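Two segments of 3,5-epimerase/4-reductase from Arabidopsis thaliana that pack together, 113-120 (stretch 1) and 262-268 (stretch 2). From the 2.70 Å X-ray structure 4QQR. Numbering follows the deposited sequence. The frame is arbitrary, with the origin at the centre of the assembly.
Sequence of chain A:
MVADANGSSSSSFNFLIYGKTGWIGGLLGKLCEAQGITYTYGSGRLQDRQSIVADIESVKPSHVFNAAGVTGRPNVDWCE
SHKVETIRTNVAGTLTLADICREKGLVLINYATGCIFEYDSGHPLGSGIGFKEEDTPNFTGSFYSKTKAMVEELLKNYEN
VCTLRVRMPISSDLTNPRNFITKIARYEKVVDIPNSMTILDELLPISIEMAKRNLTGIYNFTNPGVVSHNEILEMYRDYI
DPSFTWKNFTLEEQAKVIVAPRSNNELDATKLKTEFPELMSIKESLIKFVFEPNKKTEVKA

Stretch 1 (113-120) TGCIFEYD
Stretch 2, residues 262-268: RSNNELD

Two segments at least 145 residues apart in sequence wherever they touch pack as irregular chain, burying 474 Å² counted over both sides. The CA atoms set the register: C115 lies 5.4 Å from S263 CA when measured from its own CA, E118 CA lies 5.0 Å from N265 CA, and G114 CA lies 7.6 Å from L267 CA. Three residues, Y119, N265 and S263, cover the most surface and organise the contact.

Y119 (phi/psi -47/127) is covered over 80 Å². Its CA-to-CB bond points sideways, but chi1 of -75° (m) and chi2 of -52° bring the end of the side chain nearer to stretch 2. The ring lies against the backbone there: N265 CA sits 3.7 Å from the centroid of the Y119 ring and 14° off its normal, a CH-pi contact over one face. Y119 OH approaches N265 C at 3.5 Å, while its own hydrogen bond is made elsewhere in the structure. The main chain fixes the near end of the residue, with Y119 N donating to N264 O at 3.0 Å and an N-H...O angle of 155°. The same carbonyl receives a CA-H...O contact from E118, E118 CA to N264 O being 3.5 Å with 146° at the hydrogen. E118 itself is extended (-148/142), its CB directed away.

N265 has an extended backbone (-163/168); its CA-to-CB bond points sideways, and the p rotamer (chi1 68°, chi2 54°) brings the amide at the end nearer to stretch 1. N265 ND2 donates to F117 O at 3.1 Å, nearly linear at 173°, and to G114 O at 3.2 Å, more bent at 138°. One amide group thus ties together two carbonyls of the 114-117 turn, in which G114 O also accepts a weak bond from I116 N at 2.8 Å. The turn follows from psi values of -4, 37 and 15° at G114, C115 and I116, before F117 extends at -124/159. At its start, C115 N donates to T113 OG1 at 3.0 Å.

S263 (-75/125) points its CB toward stretch 1. With chi1 at 178° (t), S263 OG donates to F117 O at 2.8 Å, so this carbonyl accepts from both S263 and N265. The approach is close enough to bring C115 CB within 3.8 Å of S263 CB.

Beyond N265, the off-rotamer side chain of L267 (chi1 -99°, chi2 26°) places L267 CD2 4.0 Å from G114 CA. An ideal CB on G114 would fall 2.6 Å from L267 CD2, a clash, so the packing here uses the space glycine leaves.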

# COMPACT_ATOMS: atom_id res chain seq x y z
N THR A 113 0.38 -12.19 7.75
CA THR A 113 1.05 -13.32 7.12
C THR A 113 2.57 -13.30 7.18
O THR A 113 3.19 -12.24 7.11
CB THR A 113 0.64 -13.45 5.64
OG1 THR A 113 1.21 -14.64 5.10
CG2 THR A 113 1.10 -12.22 4.84
N GLY A 114 3.16 -14.48 7.31
CA GLY A 114 4.60 -14.59 7.28
C GLY A 114 5.05 -15.09 5.93
O GLY A 114 6.24 -15.19 5.64
N CYS A 115 4.06 -15.42 5.10
CA CYS A 115 4.33 -15.95 3.77
C CYS A 115 4.75 -14.88 2.79
O CYS A 115 4.40 -14.92 1.62
CB CYS A 115 3.09 -16.65 3.22
SG CYS A 115 2.77 -18.20 4.06
N ILE A 116 5.51 -13.92 3.28
CA ILE A 116 6.05 -12.87 2.44
C ILE A 116 7.58 -12.91 2.46
O ILE A 116 8.28 -11.98 2.06
CB ILE A 116 5.54 -11.53 2.94
CG1 ILE A 116 5.83 -11.39 4.43
CG2 ILE A 116 4.07 -11.42 2.66
CD1 ILE A 116 5.67 -9.97 4.94
N PHE A 117 8.10 -14.02 2.95
CA PHE A 117 9.52 -14.23 3.02
C PHE A 117 9.87 -15.51 2.27
O PHE A 117 9.00 -16.37 2.06
CB PHE A 117 9.97 -14.28 4.47
CG PHE A 117 10.13 -12.93 5.12
CD1 PHE A 117 11.30 -12.19 4.95
CD2 PHE A 117 9.12 -12.39 5.89
CE1 PHE A 117 11.46 -10.95 5.54
CE2 PHE A 117 9.28 -11.13 6.49
CZ PHE A 117 10.45 -10.42 6.30
N GLU A 118 11.12 -15.65 1.86
CA GLU A 118 11.55 -16.85 1.14
C GLU A 118 13.01 -17.22 1.41
O GLU A 118 13.87 -16.35 1.54
CB GLU A 118 11.32 -16.66 -0.36
CG GLU A 118 11.69 -17.85 -1.20
CD GLU A 118 11.53 -17.60 -2.68
OE1 GLU A 118 11.73 -16.45 -3.13
OE2 GLU A 118 11.18 -18.57 -3.40
N TYR A 119 13.29 -18.52 1.51
CA TYR A 119 14.66 -19.01 1.67
C TYR A 119 15.61 -18.33 0.67
O TYR A 119 15.35 -18.30 -0.54
CB TYR A 119 14.72 -20.54 1.51
CG TYR A 119 14.17 -21.33 2.70
CD1 TYR A 119 14.63 -21.09 4.00
CD2 TYR A 119 13.21 -22.31 2.52
CE1 TYR A 119 14.14 -21.80 5.08
CE2 TYR A 119 12.70 -23.03 3.60
CZ TYR A 119 13.17 -22.77 4.88
OH TYR A 119 12.68 -23.50 5.95
N ASP A 120 16.70 -17.75 1.18
CA ASP A 120 17.68 -17.04 0.35
C ASP A 120 19.13 -17.26 0.77
O ASP A 120 19.41 -18.03 1.70
CB ASP A 120 17.36 -15.53 0.29
CG ASP A 120 17.56 -14.82 1.63
OD1 ASP A 120 17.22 -13.62 1.71
OD2 ASP A 120 18.04 -15.44 2.61
N ARG A 262 4.97 -21.42 -4.08
CA ARG A 262 4.54 -21.17 -2.71
C ARG A 262 5.70 -20.64 -1.85
O ARG A 262 6.88 -20.85 -2.17
CB ARG A 262 3.88 -22.40 -2.06
CG ARG A 262 2.81 -22.06 -1.02
CD ARG A 262 2.56 -23.19 -0.01
NE ARG A 262 1.72 -22.77 1.13
CZ ARG A 262 0.52 -23.27 1.42
NH1 ARG A 262 -0.03 -24.23 0.67
NH2 ARG A 262 -0.15 -22.81 2.47
N SER A 263 5.35 -19.91 -0.80
CA SER A 263 6.34 -19.32 0.10
C SER A 263 6.93 -20.41 0.99
O SER A 263 6.20 -21.13 1.68
CB SER A 263 5.67 -18.25 0.97
OG SER A 263 6.58 -17.68 1.90
N ASN A 264 8.25 -20.53 0.98
CA ASN A 264 8.92 -21.44 1.89
C ASN A 264 9.97 -20.72 2.71
O ASN A 264 10.86 -20.09 2.16
CB ASN A 264 9.55 -22.62 1.14
CG ASN A 264 8.51 -23.55 0.55
OD1 ASN A 264 7.64 -24.07 1.26
ND2 ASN A 264 8.58 -23.76 -0.76
N ASN A 265 9.85 -20.81 4.03
CA ASN A 265 10.77 -20.08 4.91
C ASN A 265 10.77 -20.59 6.34
O ASN A 265 9.91 -21.37 6.73
CB ASN A 265 10.46 -18.56 4.90
CG ASN A 265 9.12 -18.21 5.56
OD1 ASN A 265 8.83 -18.58 6.70
ND2 ASN A 265 8.30 -17.47 4.83
N GLU A 266 11.77 -20.13 7.09
CA GLU A 266 11.77 -20.22 8.55
C GLU A 266 11.69 -18.81 9.15
O GLU A 266 12.34 -17.90 8.66
CB GLU A 266 13.03 -20.94 9.07
CG GLU A 266 13.08 -21.01 10.60
CD GLU A 266 14.25 -21.86 11.15
OE1 GLU A 266 14.99 -22.48 10.36
OE2 GLU A 266 14.40 -21.88 12.40
N LEU A 267 10.87 -18.63 10.20
CA LEU A 267 10.70 -17.34 10.86
C LEU A 267 11.33 -17.42 12.23
O LEU A 267 11.00 -18.32 13.00
CB LEU A 267 9.21 -17.01 11.01
CG LEU A 267 8.53 -16.06 10.01
CD1 LEU A 267 9.24 -16.07 8.68
CD2 LEU A 267 7.07 -16.41 9.83
N ASP A 268 12.23 -16.48 12.53
CA ASP A 268 12.90 -16.42 13.83
C ASP A 268 11.89 -16.19 14.96
O ASP A 268 11.17 -15.20 14.95
CB ASP A 268 13.95 -15.31 13.83
CG ASP A 268 14.98 -15.48 14.94
OD1 ASP A 268 16.18 -15.21 14.68
OD2 ASP A 268 14.61 -15.86 16.08